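Local coordinates for D-threo-3-hydroxyaspartate dehydratase (Delftia, PDB 3WQC), which catalyses the pyridoxal-phosphate-dependent deamination of D-threo-3-hydroxyaspartate to oxaloacetate and ammonia, and also acts on L-threo- and L-erythro-3-hydroxyaspartate and D-serine, at residues 12-15 with 16-19; 26-29 with 30-34; 119-122 with 123-126; 74-77 with 78-81. All blocks are in the same frame, centred on the assembly; numbering follows the deposited sequence.

All four contacts are local and follow one another in series, with no nesting or crossing; along the chain the order is 1, 2, 4, 3. Interaction 1 closes a tight turn in the loop between helix 3-11 and strand 22-26, against the mixed sheet. Interaction 2 follows where that strand runs into helix 27-44, leading from the mixed sheet into the barrel domain. Interactions 4 and 3 each begin a helix right after a strand of the parallel sheet: 72-74 into 77-85, then 114-119 into 122-135. Their centres are about 20 Å apart, and both touch the second subunit. Interactions 1 and 3 lie farthest apart, about 50 Å between centres.

Interaction 1: residues 12-15 with 16-19; sequences QDTL and LTLD
The flat carboxylate of D13 meets T17 through OD1, which uses its anti lone pair, away from OD2, to take the T17 hydroxyl; D13 OD1 to T17 OG1 is a short 2.5 Å. The second flat group is the peptide carbonyl of T14. T17 N approaches T14 O from above the carbonyl plane at 3.1 Å, while L18 N lies nearly along the C=O axis, so this one oxygen holds two N-H groups. The first of these bonds makes residues 14-17 a type I beta turn. T17 OG1, having given its proton to D13, accepts from T14 N at 3.0 Å with an N-H...O angle of 164°. With chi1 of 64°, T14 OG1 sits between its own backbone N and carbonyl carbon, where it receives L16 N at 3.1 Å, an ST turn. On the side facing strand 381-385, L15 CD2 touches L18 CD1 at 4.1 Å. R354 NH1 ties L15 O to L18 O. The whole turn lies at the surface between helix 3-11 and strand 22-26. L15 and L18 pack on V381 of strand 381-385, to which D13 is also bonded by backbone.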
loop_
_atom_site.group_PDB
_atom_site.type_symbol
_atom_site.label_atom_id
_atom_site.label_comp_id
_atom_site.label_asym_id
_atom_site.label_seq_id
_atom_site.Cartn_x
_atom_site.Cartn_y
_atom_site.Cartn_z
ATOM N N GLN B 12 -20.782 20.985 -0.878
ATOM C CA GLN B 12 -19.386 21.164 -0.447
ATOM C C GLN B 12 -18.961 20.417 0.836
ATOM O O GLN B 12 -19.592 20.549 1.890
ATOM C CB GLN B 12 -19.146 22.614 -0.236
ATOM C CG GLN B 12 -17.680 22.944 -0.188
ATOM C CD GLN B 12 -17.500 24.433 -0.120
ATOM O OE1 GLN B 12 -17.643 25.050 0.947
ATOM N NE2 GLN B 12 -17.204 25.026 -1.254
ATOM N N ASP B 13 -17.893 19.636 0.771
ATOM C CA ASP B 13 -17.446 18.881 1.966
ATOM C C ASP B 13 -16.454 19.623 2.820
ATOM O O ASP B 13 -15.772 20.540 2.360
ATOM C CB ASP B 13 -16.886 17.512 1.596
ATOM C CG ASP B 13 -18.014 16.481 1.340
ATOM O OD1 ASP B 13 -18.781 16.131 2.243
ATOM O OD2 ASP B 13 -18.155 16.004 0.242
ATOM N N THR B 14 -16.350 19.222 4.079
ATOM C CA THR B 14 -15.336 19.717 5.032
ATOM C C THR B 14 -14.795 18.515 5.751
ATOM O O THR B 14 -15.188 17.371 5.451
ATOM C CB THR B 14 -15.991 20.601 6.117
ATOM O OG1 THR B 14 -16.864 19.752 6.852
ATOM C CG2 THR B 14 -16.824 21.764 5.496
ATOM N N LEU B 15 -13.877 18.715 6.691
ATOM C CA LEU B 15 -13.325 17.580 7.435
ATOM C C LEU B 15 -14.337 16.921 8.328
ATOM O O LEU B 15 -14.130 15.798 8.790
ATOM C CB LEU B 15 -12.087 17.941 8.243
ATOM C CG LEU B 15 -10.930 18.472 7.441
ATOM C CD1 LEU B 15 -9.790 18.538 8.426
ATOM C CD2 LEU B 15 -10.510 17.509 6.330
ATOM N N LEU B 16 -15.461 17.606 8.570
ATOM C CA LEU B 16 -16.506 17.009 9.388
ATOM C C LEU B 16 -17.437 16.139 8.596
ATOM O O LEU B 16 -18.196 15.304 9.202
ATOM C CB LEU B 16 -17.342 18.143 10.038
ATOM C CG LEU B 16 -16.605 18.902 11.131
ATOM C CD1 LEU B 16 -17.541 19.970 11.648
ATOM C CD2 LEU B 16 -16.228 17.945 12.253
ATOM N N THR B 17 -17.530 16.367 7.269
ATOM C CA THR B 17 -18.548 15.682 6.459
ATOM C C THR B 17 -17.945 14.566 5.592
ATOM O O THR B 17 -18.655 13.696 5.142
ATOM C CB THR B 17 -19.339 16.634 5.522
ATOM O OG1 THR B 17 -18.441 17.185 4.537
ATOM C CG2 THR B 17 -20.029 17.739 6.356
ATOM N N LEU B 18 -16.619 14.580 5.373
ATOM C CA LEU B 18 -15.974 13.481 4.633
ATOM C C LEU B 18 -16.179 12.120 5.309
ATOM O O LEU B 18 -16.210 12.036 6.575
ATOM C CB LEU B 18 -14.455 13.726 4.602
ATOM C CG LEU B 18 -13.993 14.785 3.569
ATOM C CD1 LEU B 18 -12.520 15.048 3.751
ATOM C CD2 LEU B 18 -14.362 14.451 2.099
ATOM N N ASP B 19 -16.276 11.054 4.537
ATOM C CA ASP B 19 -16.102 9.738 5.170
ATOM C C ASP B 19 -14.617 9.537 5.479
ATOM O O ASP B 19 -13.723 10.265 4.921
ATOM C CB ASP B 19 -16.582 8.661 4.207
ATOM C CG ASP B 19 -16.786 7.261 4.888
ATOM O OD1 ASP B 19 -16.856 7.190 6.162
ATOM O OD2 ASP B 19 -16.905 6.234 4.138
#

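Interaction 2: residues 26-29 with 30-34; sequences DLDR and MQRNI
L27 and M30 lie side by side and point the same way, L27 CD2 touching M30 CE at 3.7 Å. M30 sets out with CG anti to its backbone N (chi1 -177°), and a bend at chi3 brings the methyl back alongside the leucine. Farther round the helix, as modelled, one face of the R32 guanidinium lies over D28 O, but its NH2 sits too close to D28 CB for this placement to be sure. The guanidinium gives this oxygen no hydrogen bond; the backbone N of R32 does. The charge pairing of D28 with R32 is long and equally doubtful. All this belongs to the first turns of helix 27-44, which follows strand 22-26 of the mixed sheet and leads into the alanine racemase-type barrel domain. D26 is the N-cap: its OD1 accepts R29 N at 3.0 Å, from above the carboxylate plane, and its O starts the i to i+4 series with M30 N at 2.9 Å. D26 OD2 also sees R29 NE at 3.8 Å, a long, charge-only approach well out of the guanidinium plane. One shell out, R29 NH1 is anchored on V266 O, and N33 ND2 bonds to the V249 and D265 carbonyls. M30 and I34 rest on A63 of helix 58-66.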
loop_
_atom_site.group_PDB
_atom_site.type_symbol
_atom_site.label_atom_id
_atom_site.label_comp_id
_atom_site.label_asym_id
_atom_site.label_seq_id
_atom_site.Cartn_x
_atom_site.Cartn_y
_atom_site.Cartn_z
ATOM N N ASP B 26 -3.092 19.632 3.380
ATOM C CA ASP B 26 -3.242 21.000 3.905
ATOM C C ASP B 26 -2.577 21.919 2.830
ATOM O O ASP B 26 -1.336 21.897 2.667
ATOM C CB ASP B 26 -2.525 21.096 5.259
ATOM C CG ASP B 26 -2.507 22.542 5.844
ATOM O OD1 ASP B 26 -2.301 23.562 5.188
ATOM O OD2 ASP B 26 -2.722 22.645 7.010
ATOM N N LEU B 27 -3.384 22.580 2.002
ATOM C CA LEU B 27 -2.841 23.344 0.863
ATOM C C LEU B 27 -1.879 24.425 1.288
ATOM O O LEU B 27 -0.900 24.678 0.559
ATOM C CB LEU B 27 -3.936 23.938 -0.029
ATOM C CG LEU B 27 -4.750 22.826 -0.755
ATOM C CD1 LEU B 27 -5.968 23.471 -1.397
ATOM C CD2 LEU B 27 -3.815 22.168 -1.840
ATOM N N ASP B 28 -2.107 25.079 2.423
ATOM C CA ASP B 28 -1.187 26.149 2.828
ATOM C C ASP B 28 0.197 25.565 3.160
ATOM O O ASP B 28 1.234 26.145 2.758
ATOM C CB ASP B 28 -1.803 26.929 4.016
ATOM C CG ASP B 28 -3.027 27.887 3.559
ATOM O OD1 ASP B 28 -3.654 27.798 2.428
ATOM O OD2 ASP B 28 -3.382 28.760 4.374
ATOM N N ARG B 29 0.235 24.383 3.854
ATOM C CA ARG B 29 1.550 23.741 4.130
ATOM C C ARG B 29 2.170 23.262 2.838
ATOM O O ARG B 29 3.399 23.415 2.655
ATOM C CB ARG B 29 1.393 22.526 5.028
ATOM C CG ARG B 29 1.044 22.950 6.454
ATOM C CD ARG B 29 0.935 21.721 7.359
ATOM N NE ARG B 29 0.641 22.113 8.760
ATOM C CZ ARG B 29 0.761 21.252 9.785
ATOM N NH1 ARG B 29 1.233 19.976 9.623
ATOM N NH2 ARG B 29 0.498 21.685 11.003
ATOM N N MET B 30 1.357 22.698 1.930
ATOM C CA MET B 30 1.901 22.197 0.614
ATOM C C MET B 30 2.512 23.407 -0.155
ATOM O O MET B 30 3.677 23.299 -0.680
ATOM C CB MET B 30 0.833 21.586 -0.270
ATOM C CG MET B 30 1.368 21.014 -1.577
ATOM S SD MET B 30 0.071 20.628 -2.753
ATOM C CE MET B 30 -0.473 22.268 -3.371
ATOM N N GLN B 31 1.847 24.553 -0.187
ATOM C CA GLN B 31 2.424 25.717 -0.901
ATOM C C GLN B 31 3.699 26.218 -0.267
ATOM O O GLN B 31 4.632 26.598 -1.005
ATOM C CB GLN B 31 1.406 26.840 -0.912
ATOM C CG GLN B 31 0.467 26.541 -2.037
ATOM C CD GLN B 31 1.106 26.579 -3.482
ATOM O OE1 GLN B 31 0.525 26.058 -4.324
ATOM N NE2 GLN B 31 2.238 27.261 -3.704
ATOM N N ARG B 32 3.827 26.175 1.070
ATOM C CA ARG B 32 5.098 26.588 1.773
ATOM C C ARG B 32 6.178 25.613 1.343
ATOM O O ARG B 32 7.318 26.005 1.125
ATOM C CB ARG B 32 5.044 26.573 3.326
ATOM C CG ARG B 32 4.376 27.833 3.929
ATOM C CD ARG B 32 3.919 27.634 5.367
ATOM N NE ARG B 32 2.540 28.122 5.264
ATOM C CZ ARG B 32 1.463 27.612 5.866
ATOM N NH1 ARG B 32 1.579 26.590 6.722
ATOM N NH2 ARG B 32 0.262 28.112 5.577
ATOM N N ASN B 33 5.880 24.309 1.281
ATOM C CA ASN B 33 6.940 23.316 0.890
ATOM C C ASN B 33 7.384 23.548 -0.554
ATOM O O ASN B 33 8.585 23.463 -0.834
ATOM C CB ASN B 33 6.315 21.902 1.030
ATOM C CG ASN B 33 6.052 21.503 2.476
ATOM O OD1 ASN B 33 6.597 22.104 3.434
ATOM N ND2 ASN B 33 5.193 20.466 2.666
ATOM N N ILE B 34 6.427 23.826 -1.431
ATOM C CA ILE B 34 6.688 24.065 -2.864
ATOM C C ILE B 34 7.632 25.267 -2.960
ATOM O O ILE B 34 8.654 25.249 -3.682
ATOM C CB ILE B 34 5.372 24.228 -3.686
ATOM C CG1 ILE B 34 4.748 22.840 -3.787
ATOM C CG2 ILE B 34 5.607 24.913 -5.020
ATOM C CD1 ILE B 34 3.386 22.835 -4.462
#

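Interaction 3: residues 119-122 with 123-126; sequences VDSV and AAAQ
V119 CG1 overlaps the methyl of A124, CG1 to CB 3.7 Å, and its other branch, CG2, comes to 4.3 Å from A125 CB. The end of strand 114-119 is thereby seated against the first turn of helix 122-135, as expected at a strand-to-helix junction in this alanine racemase-type barrel. Between them S121 forms the N-cap. Its chi1 of 66° holds OG between the backbone N and the carbonyl carbon, facing the helix start, where it accepts A124 N at 3.0 Å. That hydroxyl also lies against A124 CB. Behind the cap, S121 O takes A125 N at 3.1 Å, and V122 O takes Q126 N at 2.8 Å. V122 and Q126 cross at an angle, the V122 CG1 methyl lying 3.6 Å from Q126 NE2, on the side that faces helix 159-171. A125 packs on T168 and L169 of that helix, whereas A123 meets L351 of the second subunit. The A124 methyl is met both by V119 CG1 and by the same L351. Chemically, the S121 hydroxyl supplies an acceptor for a first-turn amide, which lacks the usual i-4 carbonyl of the helix, and the positive end of the helix dipole would probably favour an acceptor oxygen here.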
loop_
_atom_site.group_PDB
_atom_site.type_symbol
_atom_site.label_atom_id
_atom_site.label_comp_id
_atom_site.label_asym_id
_atom_site.label_seq_id
_atom_site.Cartn_x
_atom_site.Cartn_y
_atom_site.Cartn_z
ATOM N N VAL B 119 19.412 4.449 -18.731
ATOM C CA VAL B 119 20.011 3.098 -18.744
ATOM C C VAL B 119 21.252 3.112 -17.852
ATOM O O VAL B 119 21.860 4.171 -17.609
ATOM C CB VAL B 119 20.405 2.570 -20.166
ATOM C CG1 VAL B 119 19.162 2.518 -21.051
ATOM C CG2 VAL B 119 21.501 3.403 -20.805
ATOM N N ASP B 120 21.739 1.909 -17.549
ATOM C CA ASP B 120 23.021 1.728 -16.826
ATOM C C ASP B 120 23.799 0.511 -17.309
ATOM O O ASP B 120 24.713 0.052 -16.581
ATOM C CB ASP B 120 22.846 1.711 -15.311
ATOM C CG ASP B 120 22.138 0.506 -14.808
ATOM O OD1 ASP B 120 21.722 -0.379 -15.586
ATOM O OD2 ASP B 120 21.993 0.381 -13.546
ATOM N N SER B 121 23.488 0.044 -18.544
ATOM C CA SER B 121 24.139 -1.133 -19.030
ATOM C C SER B 121 24.308 -1.032 -20.556
ATOM O O SER B 121 23.517 -0.372 -21.228
ATOM C CB SER B 121 23.366 -2.417 -18.651
ATOM O OG SER B 121 22.104 -2.449 -19.323
ATOM N N VAL B 122 25.341 -1.731 -21.037
ATOM C CA VAL B 122 25.527 -1.809 -22.501
ATOM C C VAL B 122 24.316 -2.524 -23.128
ATOM O O VAL B 122 23.825 -2.115 -24.171
ATOM C CB VAL B 122 26.823 -2.555 -22.792
ATOM C CG1 VAL B 122 26.926 -2.790 -24.312
ATOM C CG2 VAL B 122 28.030 -1.747 -22.280
ATOM N N ALA B 123 23.823 -3.635 -22.516
ATOM C CA ALA B 123 22.691 -4.376 -23.157
ATOM C C ALA B 123 21.452 -3.475 -23.269
ATOM O O ALA B 123 20.769 -3.513 -24.308
ATOM C CB ALA B 123 22.326 -5.590 -22.355
ATOM N N ALA B 124 21.158 -2.637 -22.216
ATOM C CA ALA B 124 19.943 -1.773 -22.363
ATOM C C ALA B 124 20.172 -0.727 -23.443
ATOM O O ALA B 124 19.273 -0.411 -24.228
ATOM C CB ALA B 124 19.566 -1.139 -21.023
ATOM N N ALA B 125 21.408 -0.187 -23.513
ATOM C CA ALA B 125 21.715 0.801 -24.543
ATOM C C ALA B 125 21.572 0.193 -25.932
ATOM O O ALA B 125 21.098 0.837 -26.849
ATOM C CB ALA B 125 23.127 1.388 -24.283
ATOM N N GLN B 126 22.080 -1.034 -26.098
ATOM C CA GLN B 126 22.007 -1.688 -27.394
ATOM C C GLN B 126 20.524 -1.917 -27.745
ATOM O O GLN B 126 20.173 -1.749 -28.938
ATOM C CB GLN B 126 22.677 -3.065 -27.356
ATOM C CG GLN B 126 24.208 -2.977 -27.296
ATOM C CD GLN B 126 24.872 -4.324 -27.288
ATOM O OE1 GLN B 126 24.216 -5.369 -27.089
ATOM N NE2 GLN B 126 26.194 -4.362 -27.488
#

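Interaction 4: residues 74-77 with 78-81; sequences VSTL and KEAE
The E79 carboxylate returns along the chain to S75 and T76, and hydrogen bonds carry this contact. E79 OE1 accepts twice: from S75 OG at 2.5 Å on its syn lone pair, and from T76 OG1 at 2.8 Å on the anti side, out of the carboxylate plane. E79 OE2 takes S75 N at 3.0 Å, nearly straight at 170° although it is met from above the plane. Three donors thus hold this buried carboxylate in place; K56 NZ adds only a weak, long ion pair. With chi1 at 62°, T76 OG1 also turns to the helix start and accepts E79 N at 3.1 Å, which makes T76 the N-cap. The exchange resembles a capping box, except that the carboxylate takes the backbone N-H of S75 in place of that of T76. This is the strand-to-helix turn of a beta-alpha-beta unit, strand 72-74 running through helix 77-85 to its parallel partner 90-93 in the barrel. Apolar contacts gather toward strand 90-93: V74 CG2 and L77 CD2 both approach A80 CB, at 4.1 and 4.2 Å, and V74 slides past the E79 chain in the opposite direction. Farther out, S75, whose side chain is about 6 Å from the bound pyridoxal phosphate, packs on K53, the inferred attachment lysine, not linked to the cofactor here; both S75 and T76 touch E330 of the second subunit.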
loop_
_atom_site.group_PDB
_atom_site.type_symbol
_atom_site.label_atom_id
_atom_site.label_comp_id
_atom_site.label_asym_id
_atom_site.label_seq_id
_atom_site.Cartn_x
_atom_site.Cartn_y
_atom_site.Cartn_z
ATOM N N VAL B 74 9.143 10.959 -13.571
ATOM C CA VAL B 74 8.075 9.991 -13.304
ATOM C C VAL B 74 8.749 8.642 -12.988
ATOM O O VAL B 74 9.885 8.339 -13.413
ATOM C CB VAL B 74 7.088 9.790 -14.486
ATOM C CG1 VAL B 74 6.367 11.141 -14.698
ATOM C CG2 VAL B 74 7.773 9.321 -15.767
ATOM N N SER B 75 7.999 7.785 -12.259
ATOM C CA SER B 75 8.483 6.445 -11.859
ATOM C C SER B 75 7.884 5.331 -12.717
ATOM O O SER B 75 8.281 4.172 -12.512
ATOM C CB SER B 75 8.236 6.169 -10.387
ATOM O OG SER B 75 6.837 5.966 -10.112
ATOM N N THR B 76 6.941 5.635 -13.607
ATOM C CA THR B 76 6.262 4.648 -14.443
ATOM C C THR B 76 5.861 5.314 -15.762
ATOM O O THR B 76 5.658 6.545 -15.761
ATOM C CB THR B 76 4.979 4.091 -13.792
ATOM O OG1 THR B 76 4.026 5.166 -13.576
ATOM C CG2 THR B 76 5.245 3.386 -12.461
ATOM N N LEU B 77 5.711 4.528 -16.831
ATOM C CA LEU B 77 5.183 5.124 -18.071
ATOM C C LEU B 77 3.689 5.497 -17.908
ATOM O O LEU B 77 3.242 6.367 -18.648
ATOM C CB LEU B 77 5.454 4.272 -19.324
ATOM C CG LEU B 77 6.944 4.208 -19.653
ATOM C CD1 LEU B 77 7.095 3.351 -20.899
ATOM C CD2 LEU B 77 7.523 5.631 -19.863
ATOM N N LYS B 78 2.971 4.890 -16.945
ATOM C CA LYS B 78 1.578 5.321 -16.750
ATOM C C LYS B 78 1.569 6.759 -16.281
ATOM O O LYS B 78 0.718 7.547 -16.720
ATOM C CB LYS B 78 0.835 4.417 -15.761
ATOM C CG LYS B 78 -0.690 4.685 -15.710
ATOM C CD LYS B 78 -1.397 3.913 -14.584
ATOM C CE LYS B 78 -2.848 3.591 -14.838
ATOM N NZ LYS B 78 -3.272 2.389 -14.000
ATOM N N GLU B 79 2.484 7.131 -15.391
ATOM C CA GLU B 79 2.593 8.529 -14.982
ATOM C C GLU B 79 2.941 9.379 -16.221
ATOM O O GLU B 79 2.361 10.469 -16.392
ATOM C CB GLU B 79 3.684 8.706 -13.972
ATOM C CG GLU B 79 3.315 8.281 -12.567
ATOM C CD GLU B 79 4.597 7.997 -11.815
ATOM O OE1 GLU B 79 4.896 6.808 -11.534
ATOM O OE2 GLU B 79 5.360 8.934 -11.521
ATOM N N ALA B 80 3.888 8.947 -17.066
ATOM C CA ALA B 80 4.194 9.788 -18.266
ATOM C C ALA B 80 2.913 9.977 -19.135
ATOM O O ALA B 80 2.656 11.111 -19.581
ATOM C CB ALA B 80 5.287 9.092 -19.082
ATOM N N GLU B 81 2.109 8.872 -19.322
ATOM C CA GLU B 81 0.926 8.994 -20.155
ATOM C C GLU B 81 -0.037 10.026 -19.531
ATOM O O GLU B 81 -0.611 10.904 -20.239
ATOM C CB GLU B 81 0.388 7.521 -20.323
ATOM C CG GLU B 81 -0.961 7.351 -20.925
ATOM C CD GLU B 81 -1.413 5.871 -20.808
ATOM O OE1 GLU B 81 -2.301 5.524 -19.896
ATOM O OE2 GLU B 81 -0.892 5.047 -21.611
#